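Local coordinates for KLLA0C04147p (Kluyveromyces lactis, PDB 5H2D), which binds ergosterol in its oxysterol-binding (ORD) domain, the part of Osh1 that makes up this chain, and probably transfers sterols between membranes, at residues Gln88-Glu93 against Arg191-Gly196; Glu127-Ser132 against Phe140-Val145; Ala153-Ser158 against Trp413-Glu418. All coordinates share one frame; numbering follows the deposited sequence.

Contact 1 of 3, residues Gln88-Glu93 against Arg191-Gly196; sequences QAASFE and RPDSNG
D193 and A90 form the central link between the loop joining antiparallel strands 178-190 and 199-203 of the oxysterol-binding domain and the chain where it leaves helix 84-90. The backbone N of D193 donates to A90 O at 2.8 Å in an almost straight bond, 175° at the hydrogen. P192 CA makes a CH...O contact to the same oxygen, and a water 2.9 Å from A90 O accepts a bond from S194 N. The carboxylate of D193 lies beside this carbonyl, with OD2 3.3 Å from S91 CA. Two residues further along the loop, N195 ND2 donates to E93 O at 3.0 Å; the donor stands above the carbonyl plane, 43° out of it. The side chains of N195 and E93 run side by side and point the same way, while a second water bridges S91 O and S194 OG.

Residues outside the two segments bind several of these groups. K160 forms a salt bridge with D193 OD1, which also accepts from Q9 of helix 7-18, so the charge has partners beyond the contact. R98 of helix 95-108 donates to F92 O. Within the turn, S91 OG sits between its own N and carbonyl carbon (chi1 75°) and reaches back to Q88 O. That oxygen already receives S91 N, and S91 OG approaches it in the carbonyl plane, on a lone pair, at 2.6 Å.

Contact 2 of 3, residues Glu127-Ser132 against Phe140-Val145; sequences ETFEYS and FFTEQV
The F129 and F140 rings meet edge against edge, and the two side chains cross at about a right angle. F140 CE2 comes to the rim of the F129 ring, near its plane, 3.8 Å from F129 CD2. T142 CG2 is also at the F129 rim, and touches F129 CB at 3.7 Å. The F140 ring has F129 CD2 at its own edge, and the CB of Y131 approaches it obliquely. On the opposite face of the sheet, F141 has E130 CB at the edge of its ring. F141 CG is anti to its backbone N (chi1 -178°), and the far end of the ring meets T128 diagonally, with F141 CZ 3.7 Å from T128 CG2.

These side chains stand on the two faces of a beta hairpin formed by strands 128-133 and 138-146, whose segments 128-132 and 140-145 run antiparallel at 176°. F129 with T142 and Y131 with F140 are hydrogen-bonded pairs; T128 with E143 and E130 with F141 are the non-hydrogen-bonded ones. F129 N donates to T142 O at 2.9 Å, and T142 N returns a bond to F129 O. Y131 and F140 exchange a similar pair. Just before the first strand begins, E127 O accepts from Q144 N at 2.8 Å, nearly along the C=O axis. The buried carboxylate of E130 is shared among R423, Y419 and Y25, whereas E127 binds R356 and T353.

The F140 side chain lies about 9 Å from the bound ergosterol. Helix 72-77 packs on the face of F129, F140 and T142. W420 of helix 419-424 packs against E130 and F141 on the other face, and strand 151-157 continues the sheet beside strand 138-146.

Contact 3 of 3, residues Ala153-Ser158 against Trp413-Glu418; sequences ATWTES and WKFNGE
W155 and F415 form an offset aromatic stack at the place where the small antiparallel pair of strands 400-404 and 411-415 packs against strand 151-157. The five-membered ring of W155 and the phenyl ring of F415 have centroids 4.6 Å apart and planes turned by 26°. F415 CB lies over the five-membered ring of W155 in a CH-pi contact, and F415 CD2 reaches W155 CD1 at 3.5 Å. F415 CG is anti to its backbone N (chi1 -178°) and lies 3.7 Å from W155 CD1, while the other end of W155 meets the backbone, CZ3 lying 3.5 Å from W413 O.

Strand 151-157 belongs to the curved antiparallel sheet of the sterol-binding ORD fold. Segment 413-415 crosses segment 153-157 at -42°, joined to it by side chains and a water instead of direct backbone bonds. That water lies 3.0 Å from T154 O and 2.8 Å from W413 O, in the indole plane at the edge of W155. At this same end, A153 CB packs against W413 CB at 3.4 Å, and W413 NE1 donates to E166. After F415 the chain bends through an Asx turn, in which N416 OD1 accepts from E418 N at 3.0 Å.

How the contacts relate
Contacts 2 and 3, with centres 9 Å apart, meet where strand 138-146 of contact 2 pairs with strand 151-157 of contact 3, whose other segment belongs to a separate two-stranded sheet. F141 O and W155 N, and T142 OG1 and A153 O, probably hydrogen bond between them. Contact 1 lies farther out, 28 Å from contact 2 and 23 Å from contact 3 between centres, but probably reaches contact 3 through R191 NH2 and S158 O. Along the chain, contact 2 is nested within the loop closed by contact 1, whereas contacts 1 and 3 interleave. Within one ergosterol-binding domain, the end of helix 84-90 thus joins the loop after strand 178-190, and strand 411-415 joins strand 151-157.

Contact 1 of 3, residues Gln88-Glu93 against Arg191-Gly196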
ATOM      1  N   GLN A  88     -13.822  -3.847  11.368  1.00 19.00           N
ATOM      2  CA  GLN A  88     -13.916  -4.835  12.434  1.00 18.63           C
ATOM      3  C   GLN A  88     -13.169  -4.353  13.670  1.00 20.72           C
ATOM      4  O   GLN A  88     -13.697  -4.393  14.786  1.00 19.65           O
ATOM      5  CB  GLN A  88     -13.371  -6.182  11.959  1.00 18.77           C
ATOM      6  CG  GLN A  88     -14.211  -6.866  10.900  1.00 22.55           C
ATOM      7  CD  GLN A  88     -13.748  -8.282  10.653  1.00 26.90           C
ATOM      8  OE1 GLN A  88     -12.601  -8.510  10.292  1.00 26.26           O
ATOM      9  NE2 GLN A  88     -14.634  -9.248  10.879  1.00 36.36           N
ATOM     10  N   ALA A  89     -11.939  -3.868  13.489  1.00 17.32           N
ATOM     11  CA  ALA A  89     -11.162  -3.361  14.614  1.00 18.71           C
ATOM     12  C   ALA A  89     -11.931  -2.282  15.374  1.00 21.53           C
ATOM     13  O   ALA A  89     -11.986  -2.294  16.610  1.00 20.54           O
ATOM     14  CB  ALA A  89      -9.818  -2.816  14.122  1.00 21.71           C
ATOM     15  N   ALA A  90     -12.542  -1.343  14.643  1.00 20.90           N
ATOM     16  CA  ALA A  90     -13.256  -0.249  15.289  1.00 20.42           C
ATOM     17  C   ALA A  90     -14.406  -0.748  16.153  1.00 25.28           C
ATOM     18  O   ALA A  90     -14.822  -0.041  17.079  1.00 25.20           O
ATOM     19  CB  ALA A  90     -13.789   0.735  14.243  1.00 22.60           C
ATOM     20  N   SER A  91     -14.912  -1.949  15.880  1.00 23.00           N
ATOM     21  CA  SER A  91     -16.105  -2.443  16.560  1.00 24.47           C
ATOM     22  C   SER A  91     -15.818  -3.076  17.917  1.00 25.34           C
ATOM     23  O   SER A  91     -16.767  -3.354  18.664  1.00 26.72           O
ATOM     24  CB  SER A  91     -16.823  -3.455  15.665  1.00 23.30           C
ATOM     25  OG  SER A  91     -16.134  -4.691  15.646  1.00 24.43           O
ATOM     26  N   PHE A  92     -14.557  -3.300  18.270  1.00 22.58           N
ATOM     27  CA  PHE A  92     -14.209  -4.002  19.502  1.00 23.49           C
ATOM     28  C   PHE A  92     -13.942  -3.008  20.629  1.00 27.52           C
ATOM     29  O   PHE A  92     -13.156  -2.071  20.471  1.00 25.72           O
ATOM     30  CB  PHE A  92     -12.994  -4.909  19.272  1.00 23.79           C
ATOM     31  CG  PHE A  92     -13.209  -5.931  18.188  1.00 23.18           C
ATOM     32  CD1 PHE A  92     -14.344  -6.725  18.188  1.00 26.75           C
ATOM     33  CD2 PHE A  92     -12.299  -6.078  17.149  1.00 20.44           C
ATOM     34  CE1 PHE A  92     -14.564  -7.655  17.185  1.00 23.89           C
ATOM     35  CE2 PHE A  92     -12.514  -7.011  16.143  1.00 21.97           C
ATOM     36  CZ  PHE A  92     -13.645  -7.796  16.157  1.00 25.15           C
ATOM     37  N   GLU A  93     -14.605  -3.212  21.773  1.00 24.61           N
ATOM     38  CA  GLU A  93     -14.414  -2.293  22.890  1.00 27.58           C
ATOM     39  C   GLU A  93     -13.035  -2.447  23.518  1.00 23.52           C
ATOM     40  O   GLU A  93     -12.491  -1.489  24.076  1.00 23.41           O
ATOM     41  CB  GLU A  93     -15.514  -2.507  23.931  1.00 30.34           C
ATOM     42  CG  GLU A  93     -15.616  -3.933  24.439  1.00 29.89           C
ATOM     43  CD  GLU A  93     -14.592  -4.236  25.511  1.00 28.07           C
ATOM     44  OE1 GLU A  93     -14.072  -3.272  26.113  1.00 32.55           O
ATOM     45  OE2 GLU A  93     -14.301  -5.432  25.749  1.00 29.92           O
ATOM     46  N   ARG A 191     -11.294   5.338  15.068  1.00 18.75           N
ATOM     47  CA  ARG A 191     -12.360   5.960  15.856  1.00 19.20           C
ATOM     48  C   ARG A 191     -13.264   4.850  16.386  1.00 17.78           C
ATOM     49  O   ARG A 191     -14.173   4.403  15.674  1.00 18.61           O
ATOM     50  CB  ARG A 191     -13.158   6.952  15.003  1.00 20.62           C
ATOM     51  CG  ARG A 191     -12.440   8.277  14.770  1.00 19.66           C
ATOM     52  CD  ARG A 191     -13.144   9.147  13.740  1.00 22.65           C
ATOM     53  NE  ARG A 191     -12.892   8.705  12.371  1.00 21.21           N
ATOM     54  CZ  ARG A 191     -11.768   8.957  11.697  1.00 20.07           C
ATOM     55  NH1 ARG A 191     -10.777   9.636  12.262  1.00 21.26           N
ATOM     56  NH2 ARG A 191     -11.634   8.518  10.453  1.00 16.83           N
ATOM     57  N   PRO A 192     -13.065   4.386  17.623  1.00 21.84           N
ATOM     58  CA  PRO A 192     -13.749   3.166  18.075  1.00 22.37           C
ATOM     59  C   PRO A 192     -15.242   3.370  18.258  1.00 25.10           C
ATOM     60  O   PRO A 192     -15.710   4.459  18.599  1.00 25.32           O
ATOM     61  CB  PRO A 192     -13.075   2.861  19.418  1.00 23.44           C
ATOM     62  CG  PRO A 192     -11.800   3.659  19.418  1.00 22.81           C
ATOM     63  CD  PRO A 192     -12.112   4.887  18.623  1.00 21.08           C
ATOM     64  N   ASP A 193     -15.992   2.284  18.046  1.00 23.74           N
ATOM     65  CA  ASP A 193     -17.435   2.334  18.248  1.00 26.67           C
ATOM     66  C   ASP A 193     -17.781   2.645  19.697  1.00 28.41           C
ATOM     67  O   ASP A 193     -18.835   3.229  19.969  1.00 30.76           O
ATOM     68  CB  ASP A 193     -18.084   1.011  17.833  1.00 23.42           C
ATOM     69  CG  ASP A 193     -18.124   0.821  16.330  1.00 29.49           C
ATOM     70  OD1 ASP A 193     -17.836   1.787  15.594  1.00 29.34           O
ATOM     71  OD2 ASP A 193     -18.457  -0.294  15.884  1.00 29.43           O
ATOM     72  N   SER A 194     -16.912   2.271  20.631  1.00 28.09           N
ATOM     73  CA  SER A 194     -17.171   2.511  22.043  1.00 29.75           C
ATOM     74  C   SER A 194     -15.884   2.315  22.827  1.00 29.62           C
ATOM     75  O   SER A 194     -14.942   1.659  22.367  1.00 27.02           O
ATOM     76  CB  SER A 194     -18.259   1.576  22.576  1.00 33.88           C
ATOM     77  OG  SER A 194     -17.755   0.258  22.713  1.00 33.67           O
ATOM     78  N   ASN A 195     -15.867   2.885  24.032  1.00 32.42           N
ATOM     79  CA  ASN A 195     -14.789   2.683  24.995  1.00 32.97           C
ATOM     80  C   ASN A 195     -13.434   3.060  24.395  1.00 36.53           C
ATOM     81  O   ASN A 195     -12.521   2.238  24.276  1.00 38.13           O
ATOM     82  CB  ASN A 195     -14.773   1.240  25.507  1.00 34.63           C
ATOM     83  CG  ASN A 195     -13.826   1.054  26.673  1.00 38.10           C
ATOM     84  OD1 ASN A 195     -13.800   1.870  27.599  1.00 44.54           O
ATOM     85  ND2 ASN A 195     -13.024  -0.003  26.628  1.00 34.25           N
ATOM     86  N   GLY A 196     -13.317   4.326  24.020  1.00 33.20           N
ATOM     87  CA  GLY A 196     -12.047   4.838  23.556  1.00 30.39           C
ATOM     88  C   GLY A 196     -12.184   6.087  22.715  1.00 28.21           C
ATOM     89  O   GLY A 196     -13.052   6.169  21.838  1.00 27.61           O
TER
HETATM   90  O   HOH W   1     -15.214  -0.011  19.928  1.00 25.46           O
HETATM   91  O   HOH W   2     -17.707  -1.525  20.752  1.00 31.65           O

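Contact 2 of 3, residues Glu127-Ser132 against Phe140-Val145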
ATOM      1  N   GLU A 127       2.998  13.115 -10.105  1.00  9.62           N
ATOM      2  CA  GLU A 127       1.951  12.165 -10.447  1.00  8.44           C
ATOM      3  C   GLU A 127       1.072  11.917  -9.227  1.00  8.87           C
ATOM      4  O   GLU A 127       1.540  11.935  -8.085  1.00  9.59           O
ATOM      5  CB  GLU A 127       2.571  10.855 -10.935  1.00  9.79           C
ATOM      6  CG  GLU A 127       1.564   9.880 -11.558  1.00 10.40           C
ATOM      7  CD  GLU A 127       2.200   8.672 -12.245  1.00 11.52           C
ATOM      8  OE1 GLU A 127       1.510   7.635 -12.370  1.00 11.18           O
ATOM      9  OE2 GLU A 127       3.363   8.754 -12.682  1.00 11.77           O
ATOM     10  N   THR A 128      -0.223  11.726  -9.462  1.00  9.40           N
ATOM     11  CA  THR A 128      -1.164  11.464  -8.391  1.00 10.20           C
ATOM     12  C   THR A 128      -1.956  10.202  -8.693  1.00  9.55           C
ATOM     13  O   THR A 128      -2.004   9.731  -9.826  1.00  9.17           O
ATOM     14  CB  THR A 128      -2.145  12.632  -8.194  1.00 10.25           C
ATOM     15  OG1 THR A 128      -2.839  12.877  -9.431  1.00 10.56           O
ATOM     16  CG2 THR A 128      -1.404  13.894  -7.794  1.00 10.68           C
ATOM     17  N   PHE A 129      -2.580   9.652  -7.657  1.00  8.96           N
ATOM     18  CA  PHE A 129      -3.509   8.556  -7.881  1.00  8.22           C
ATOM     19  C   PHE A 129      -4.597   8.623  -6.821  1.00  8.87           C
ATOM     20  O   PHE A 129      -4.307   8.704  -5.627  1.00  9.69           O
ATOM     21  CB  PHE A 129      -2.801   7.184  -7.868  1.00  9.18           C
ATOM     22  CG  PHE A 129      -3.761   6.006  -7.962  1.00  9.05           C
ATOM     23  CD1 PHE A 129      -4.495   5.786  -9.121  1.00  9.29           C
ATOM     24  CD2 PHE A 129      -3.937   5.132  -6.893  1.00  9.12           C
ATOM     25  CE1 PHE A 129      -5.390   4.734  -9.203  1.00 10.29           C
ATOM     26  CE2 PHE A 129      -4.828   4.068  -6.981  1.00 10.03           C
ATOM     27  CZ  PHE A 129      -5.553   3.875  -8.140  1.00  9.45           C
ATOM     28  N   GLU A 130      -5.848   8.622  -7.268  1.00 10.31           N
ATOM     29  CA  GLU A 130      -6.989   8.588  -6.367  1.00 11.04           C
ATOM     30  C   GLU A 130      -7.739   7.278  -6.533  1.00  9.58           C
ATOM     31  O   GLU A 130      -7.721   6.667  -7.607  1.00  9.85           O
ATOM     32  CB  GLU A 130      -7.944   9.747  -6.646  1.00 12.09           C
ATOM     33  CG  GLU A 130      -8.479   9.735  -8.066  1.00 11.06           C
ATOM     34  CD  GLU A 130      -9.756  10.565  -8.206  1.00 11.02           C
ATOM     35  OE1 GLU A 130     -10.846   9.954  -8.169  1.00 13.41           O
ATOM     36  OE2 GLU A 130      -9.642  11.813  -8.320  1.00 13.55           O
ATOM     37  N   TYR A 131      -8.393   6.845  -5.460  1.00  9.93           N
ATOM     38  CA  TYR A 131      -9.202   5.627  -5.511  1.00  9.03           C
ATOM     39  C   TYR A 131     -10.197   5.679  -4.361  1.00 12.78           C
ATOM     40  O   TYR A 131      -9.799   5.656  -3.190  1.00 11.93           O
ATOM     41  CB  TYR A 131      -8.311   4.388  -5.425  1.00 10.60           C
ATOM     42  CG  TYR A 131      -8.982   3.034  -5.510  1.00 10.03           C
ATOM     43  CD1 TYR A 131      -9.310   2.480  -6.744  1.00 12.05           C
ATOM     44  CD2 TYR A 131      -9.216   2.278  -4.364  1.00 11.22           C
ATOM     45  CE1 TYR A 131      -9.890   1.220  -6.834  1.00 12.25           C
ATOM     46  CE2 TYR A 131      -9.789   1.010  -4.442  1.00 10.48           C
ATOM     47  CZ  TYR A 131     -10.121   0.493  -5.674  1.00 12.10           C
ATOM     48  OH  TYR A 131     -10.676  -0.757  -5.750  1.00 11.90           O
ATOM     49  N   SER A 132     -11.484   5.762  -4.688  1.00 11.33           N
ATOM     50  CA  SER A 132     -12.522   5.743  -3.670  1.00 12.50           C
ATOM     51  C   SER A 132     -13.392   4.514  -3.859  1.00 10.32           C
ATOM     52  O   SER A 132     -13.564   4.014  -4.976  1.00 12.82           O
ATOM     53  CB  SER A 132     -13.376   7.010  -3.730  1.00 11.32           C
ATOM     54  OG  SER A 132     -12.588   8.157  -3.468  1.00 14.42           O
ATOM     55  N   PHE A 140      -8.936   7.088  -0.970  1.00 11.19           N
ATOM     56  CA  PHE A 140      -7.482   7.007  -0.952  1.00 11.53           C
ATOM     57  C   PHE A 140      -6.918   8.029  -1.924  1.00 11.07           C
ATOM     58  O   PHE A 140      -7.405   8.156  -3.049  1.00 10.56           O
ATOM     59  CB  PHE A 140      -7.012   5.599  -1.368  1.00 12.05           C
ATOM     60  CG  PHE A 140      -5.527   5.491  -1.644  1.00 10.56           C
ATOM     61  CD1 PHE A 140      -4.646   5.142  -0.622  1.00 11.90           C
ATOM     62  CD2 PHE A 140      -5.020   5.709  -2.920  1.00 12.52           C
ATOM     63  CE1 PHE A 140      -3.282   5.034  -0.875  1.00 11.63           C
ATOM     64  CE2 PHE A 140      -3.651   5.594  -3.174  1.00 11.85           C
ATOM     65  CZ  PHE A 140      -2.796   5.250  -2.148  1.00 10.96           C
ATOM     66  N   PHE A 141      -5.865   8.727  -1.510  1.00 11.49           N
ATOM     67  CA  PHE A 141      -5.195   9.662  -2.397  1.00  9.52           C
ATOM     68  C   PHE A 141      -3.696   9.601  -2.155  1.00 11.26           C
ATOM     69  O   PHE A 141      -3.253   9.445  -1.013  1.00 10.70           O
ATOM     70  CB  PHE A 141      -5.672  11.104  -2.192  1.00 10.11           C
ATOM     71  CG  PHE A 141      -5.020  12.064  -3.128  1.00  9.38           C
ATOM     72  CD1 PHE A 141      -5.339  12.044  -4.481  1.00  9.79           C
ATOM     73  CD2 PHE A 141      -4.047  12.937  -2.683  1.00 12.96           C
ATOM     74  CE1 PHE A 141      -4.716  12.911  -5.368  1.00  9.42           C
ATOM     75  CE2 PHE A 141      -3.417  13.808  -3.567  1.00 12.37           C
ATOM     76  CZ  PHE A 141      -3.759  13.789  -4.911  1.00 11.61           C
ATOM     77  N   THR A 142      -2.918   9.743  -3.228  1.00 10.36           N
ATOM     78  CA  THR A 142      -1.467   9.748  -3.090  1.00 11.25           C
ATOM     79  C   THR A 142      -0.863  10.659  -4.153  1.00  9.93           C
ATOM     80  O   THR A 142      -1.399  10.792  -5.261  1.00 10.05           O
ATOM     81  CB  THR A 142      -0.892   8.314  -3.184  1.00 10.54           C
ATOM     82  OG1 THR A 142       0.526   8.343  -3.004  1.00 10.56           O
ATOM     83  CG2 THR A 142      -1.192   7.691  -4.546  1.00 11.03           C
ATOM     84  N   GLU A 143       0.252  11.303  -3.791  1.00  9.89           N
ATOM     85  CA  GLU A 143       1.024  12.149  -4.696  1.00 10.58           C
ATOM     86  C   GLU A 143       2.481  11.716  -4.645  1.00  9.91           C
ATOM     87  O   GLU A 143       3.012  11.432  -3.567  1.00  9.77           O
ATOM     88  CB  GLU A 143       0.928  13.637  -4.319  1.00 10.88           C
ATOM     89  CG  GLU A 143       1.780  14.559  -5.192  1.00  9.99           C
ATOM     90  CD  GLU A 143       1.634  16.042  -4.828  1.00 12.84           C
ATOM     91  OE1 GLU A 143       2.179  16.886  -5.562  1.00 14.29           O
ATOM     92  OE2 GLU A 143       0.974  16.357  -3.822  1.00 13.42           O
ATOM     93  N   GLN A 144       3.134  11.683  -5.808  1.00  8.81           N
ATOM     94  CA  GLN A 144       4.581  11.462  -5.848  1.00  8.91           C
ATOM     95  C   GLN A 144       5.238  12.786  -5.466  1.00 10.58           C
ATOM     96  O   GLN A 144       5.264  13.732  -6.258  1.00 10.33           O
ATOM     97  CB  GLN A 144       5.011  10.967  -7.225  1.00  8.64           C
ATOM     98  CG  GLN A 144       6.456  10.449  -7.256  1.00  9.20           C
ATOM     99  CD  GLN A 144       6.629   9.122  -6.538  1.00  8.89           C
ATOM    100  OE1 GLN A 144       5.693   8.579  -5.944  1.00  9.30           O
ATOM    101  NE2 GLN A 144       7.864   8.589  -6.585  1.00  9.87           N
ATOM    102  N   VAL A 145       5.751  12.861  -4.226  1.00 10.16           N
ATOM    103  CA  VAL A 145       6.297  14.110  -3.682  1.00 10.89           C
ATOM    104  C   VAL A 145       7.788  14.285  -3.941  1.00 12.36           C
ATOM    105  O   VAL A 145       8.307  15.407  -3.788  1.00 14.63           O
ATOM    106  CB  VAL A 145       5.990  14.201  -2.171  1.00 11.18           C
ATOM    107  CG1 VAL A 145       4.491  14.320  -1.954  1.00 14.18           C
ATOM    108  CG2 VAL A 145       6.530  12.987  -1.429  1.00 11.61           C
TER

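Contact 3 of 3, residues Ala153-Ser158 against Trp413-Glu418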
ATOM      1  N   ALA A 153       3.532  10.118  -0.949  1.00  8.77           N
ATOM      2  CA  ALA A 153       2.783  10.417   0.266  1.00  9.83           C
ATOM      3  C   ALA A 153       1.348   9.962   0.065  1.00 11.40           C
ATOM      4  O   ALA A 153       0.780  10.180  -1.005  1.00 10.76           O
ATOM      5  CB  ALA A 153       2.802  11.915   0.577  1.00 10.93           C
ATOM      6  N   THR A 154       0.745   9.360   1.093  1.00 10.84           N
ATOM      7  CA  THR A 154      -0.631   8.884   0.981  1.00 10.47           C
ATOM      8  C   THR A 154      -1.533   9.521   2.029  1.00 10.76           C
ATOM      9  O   THR A 154      -1.078  10.055   3.041  1.00 11.56           O
ATOM     10  CB  THR A 154      -0.752   7.365   1.143  1.00 10.64           C
ATOM     11  OG1 THR A 154      -0.654   7.034   2.534  1.00 11.62           O
ATOM     12  CG2 THR A 154       0.332   6.622   0.345  1.00 12.93           C
ATOM     13  N   TRP A 155      -2.835   9.414   1.787  1.00 10.21           N
ATOM     14  CA  TRP A 155      -3.827   9.900   2.750  1.00 10.21           C
ATOM     15  C   TRP A 155      -5.125   9.160   2.464  1.00 12.14           C
ATOM     16  O   TRP A 155      -5.745   9.394   1.419  1.00 12.16           O
ATOM     17  CB  TRP A 155      -4.012  11.409   2.608  1.00 12.48           C
ATOM     18  CG  TRP A 155      -4.494  12.136   3.843  1.00 13.13           C
ATOM     19  CD1 TRP A 155      -5.774  12.525   4.121  1.00 16.61           C
ATOM     20  CD2 TRP A 155      -3.682  12.625   4.913  1.00 13.90           C
ATOM     21  NE1 TRP A 155      -5.813  13.210   5.313  1.00 16.84           N
ATOM     22  CE2 TRP A 155      -4.541  13.282   5.821  1.00 16.68           C
ATOM     23  CE3 TRP A 155      -2.313  12.565   5.196  1.00 15.40           C
ATOM     24  CZ2 TRP A 155      -4.074  13.868   6.997  1.00 17.35           C
ATOM     25  CZ3 TRP A 155      -1.848  13.151   6.355  1.00 15.83           C
ATOM     26  CH2 TRP A 155      -2.728  13.796   7.245  1.00 15.68           C
ATOM     27  N   THR A 156      -5.525   8.272   3.376  1.00 11.50           N
ATOM     28  CA  THR A 156      -6.742   7.478   3.254  1.00 11.96           C
ATOM     29  C   THR A 156      -7.683   7.837   4.396  1.00 13.33           C
ATOM     30  O   THR A 156      -7.246   7.980   5.543  1.00 12.49           O
ATOM     31  CB  THR A 156      -6.452   5.971   3.302  1.00 12.93           C
ATOM     32  OG1 THR A 156      -5.370   5.658   2.407  1.00 15.29           O
ATOM     33  CG2 THR A 156      -7.667   5.184   2.860  1.00 12.87           C
ATOM     34  N   GLU A 157      -8.969   7.985   4.086  1.00 13.86           N
ATOM     35  CA  GLU A 157      -9.943   8.392   5.092  1.00 15.52           C
ATOM     36  C   GLU A 157     -11.230   7.595   4.957  1.00 12.33           C
ATOM     37  O   GLU A 157     -11.675   7.289   3.850  1.00 13.69           O
ATOM     38  CB  GLU A 157     -10.241   9.885   4.981  1.00 14.76           C
ATOM     39  CG  GLU A 157      -9.025  10.763   5.168  1.00 15.90           C
ATOM     40  CD  GLU A 157      -9.286  12.162   4.678  1.00 19.58           C
ATOM     41  OE1 GLU A 157      -9.081  12.414   3.469  1.00 17.69           O
ATOM     42  OE2 GLU A 157      -9.733  12.998   5.493  1.00 20.64           O
ATOM     43  N   SER A 158     -11.845   7.291   6.099  1.00 14.60           N
ATOM     44  CA  SER A 158     -13.053   6.489   6.188  1.00 13.55           C
ATOM     45  C   SER A 158     -13.780   6.937   7.437  1.00 14.14           C
ATOM     46  O   SER A 158     -13.176   7.592   8.303  1.00 17.09           O
ATOM     47  CB  SER A 158     -12.714   4.989   6.277  1.00 17.34           C
ATOM     48  OG  SER A 158     -13.789   4.145   5.906  1.00 22.18           O
ATOM     49  N   TRP A 413       4.168  13.835   5.665  1.00 15.38           N
ATOM     50  CA  TRP A 413       3.552  14.577   4.572  1.00 13.20           C
ATOM     51  C   TRP A 413       2.098  14.828   4.932  1.00 14.22           C
ATOM     52  O   TRP A 413       1.285  13.900   4.948  1.00 13.51           O
ATOM     53  CB  TRP A 413       3.686  13.810   3.260  1.00 13.76           C
ATOM     54  CG  TRP A 413       5.105  13.698   2.827  1.00 12.61           C
ATOM     55  CD1 TRP A 413       5.942  12.639   3.025  1.00 13.82           C
ATOM     56  CD2 TRP A 413       5.867  14.691   2.142  1.00 15.43           C
ATOM     57  NE1 TRP A 413       7.180  12.906   2.496  1.00 14.79           N
ATOM     58  CE2 TRP A 413       7.158  14.159   1.936  1.00 13.82           C
ATOM     59  CE3 TRP A 413       5.574  15.968   1.648  1.00 16.02           C
ATOM     60  CZ2 TRP A 413       8.163  14.872   1.282  1.00 17.96           C
ATOM     61  CZ3 TRP A 413       6.580  16.679   0.996  1.00 16.66           C
ATOM     62  CH2 TRP A 413       7.855  16.129   0.827  1.00 16.87           C
ATOM     63  N   LYS A 414       1.778  16.083   5.235  1.00 14.69           N
ATOM     64  CA  LYS A 414       0.440  16.464   5.673  1.00 14.67           C
ATOM     65  C   LYS A 414      -0.401  16.841   4.458  1.00 12.75           C
ATOM     66  O   LYS A 414      -0.103  17.815   3.763  1.00 14.79           O
ATOM     67  CB  LYS A 414       0.514  17.621   6.665  1.00 17.06           C
ATOM     68  CG  LYS A 414      -0.827  17.962   7.289  1.00 20.41           C
ATOM     69  CD  LYS A 414      -0.678  19.076   8.316  1.00 22.37           C
ATOM     70  CE  LYS A 414      -1.958  19.274   9.103  1.00 27.44           C
ATOM     71  NZ  LYS A 414      -3.090  19.655   8.225  1.00 36.05           N
ATOM     72  N   PHE A 415      -1.442  16.059   4.206  1.00 12.10           N
ATOM     73  CA  PHE A 415      -2.426  16.385   3.178  1.00 13.88           C
ATOM     74  C   PHE A 415      -2.998  17.773   3.441  1.00 17.08           C
ATOM     75  O   PHE A 415      -3.345  18.103   4.578  1.00 17.39           O
ATOM     76  CB  PHE A 415      -3.515  15.305   3.209  1.00 13.40           C
ATOM     77  CG  PHE A 415      -4.600  15.446   2.168  1.00 14.55           C
ATOM     78  CD1 PHE A 415      -4.323  15.292   0.821  1.00 16.01           C
ATOM     79  CD2 PHE A 415      -5.914  15.655   2.559  1.00 15.69           C
ATOM     80  CE1 PHE A 415      -5.345  15.387  -0.126  1.00 18.99           C
ATOM     81  CE2 PHE A 415      -6.935  15.746   1.635  1.00 16.53           C
ATOM     82  CZ  PHE A 415      -6.655  15.617   0.284  1.00 16.79           C
ATOM     83  N   ASN A 416      -3.073  18.607   2.399  1.00 16.42           N
ATOM     84  CA  ASN A 416      -3.546  19.975   2.617  1.00 16.42           C
ATOM     85  C   ASN A 416      -5.065  20.099   2.607  1.00 18.20           C
ATOM     86  O   ASN A 416      -5.578  21.206   2.802  1.00 19.20           O
ATOM     87  CB  ASN A 416      -2.918  20.958   1.612  1.00 17.88           C
ATOM     88  CG  ASN A 416      -3.317  20.706   0.163  1.00 17.91           C
ATOM     89  OD1 ASN A 416      -4.337  20.086  -0.145  1.00 17.87           O
ATOM     90  ND2 ASN A 416      -2.484  21.207  -0.746  1.00 25.99           N
ATOM     91  N   GLY A 417      -5.790  18.997   2.433  1.00 16.44           N
ATOM     92  CA  GLY A 417      -7.240  18.990   2.539  1.00 19.29           C
ATOM     93  C   GLY A 417      -7.994  19.567   1.363  1.00 18.46           C
ATOM     94  O   GLY A 417      -9.222  19.690   1.440  1.00 24.28           O
ATOM     95  N   GLU A 418      -7.311  19.900   0.267  1.00 17.34           N
ATOM     96  CA  GLU A 418      -7.934  20.606  -0.848  1.00 20.93           C
ATOM     97  C   GLU A 418      -8.346  19.712  -2.006  1.00 19.38           C
ATOM     98  O   GLU A 418      -9.226  20.098  -2.782  1.00 16.35           O
ATOM     99  CB  GLU A 418      -6.979  21.670  -1.386  1.00 23.71           C
ATOM    100  CG  GLU A 418      -6.544  22.650  -0.333  1.00 27.32           C
ATOM    101  CD  GLU A 418      -6.973  24.043  -0.663  1.00 40.63           C
ATOM    102  OE1 GLU A 418      -6.433  24.607  -1.645  1.00 47.26           O
ATOM    103  OE2 GLU A 418      -7.862  24.566   0.047  1.00 41.13           O
TER
HETATM  104  O   HOH W   3       1.347  11.186   4.497  1.00 15.60           O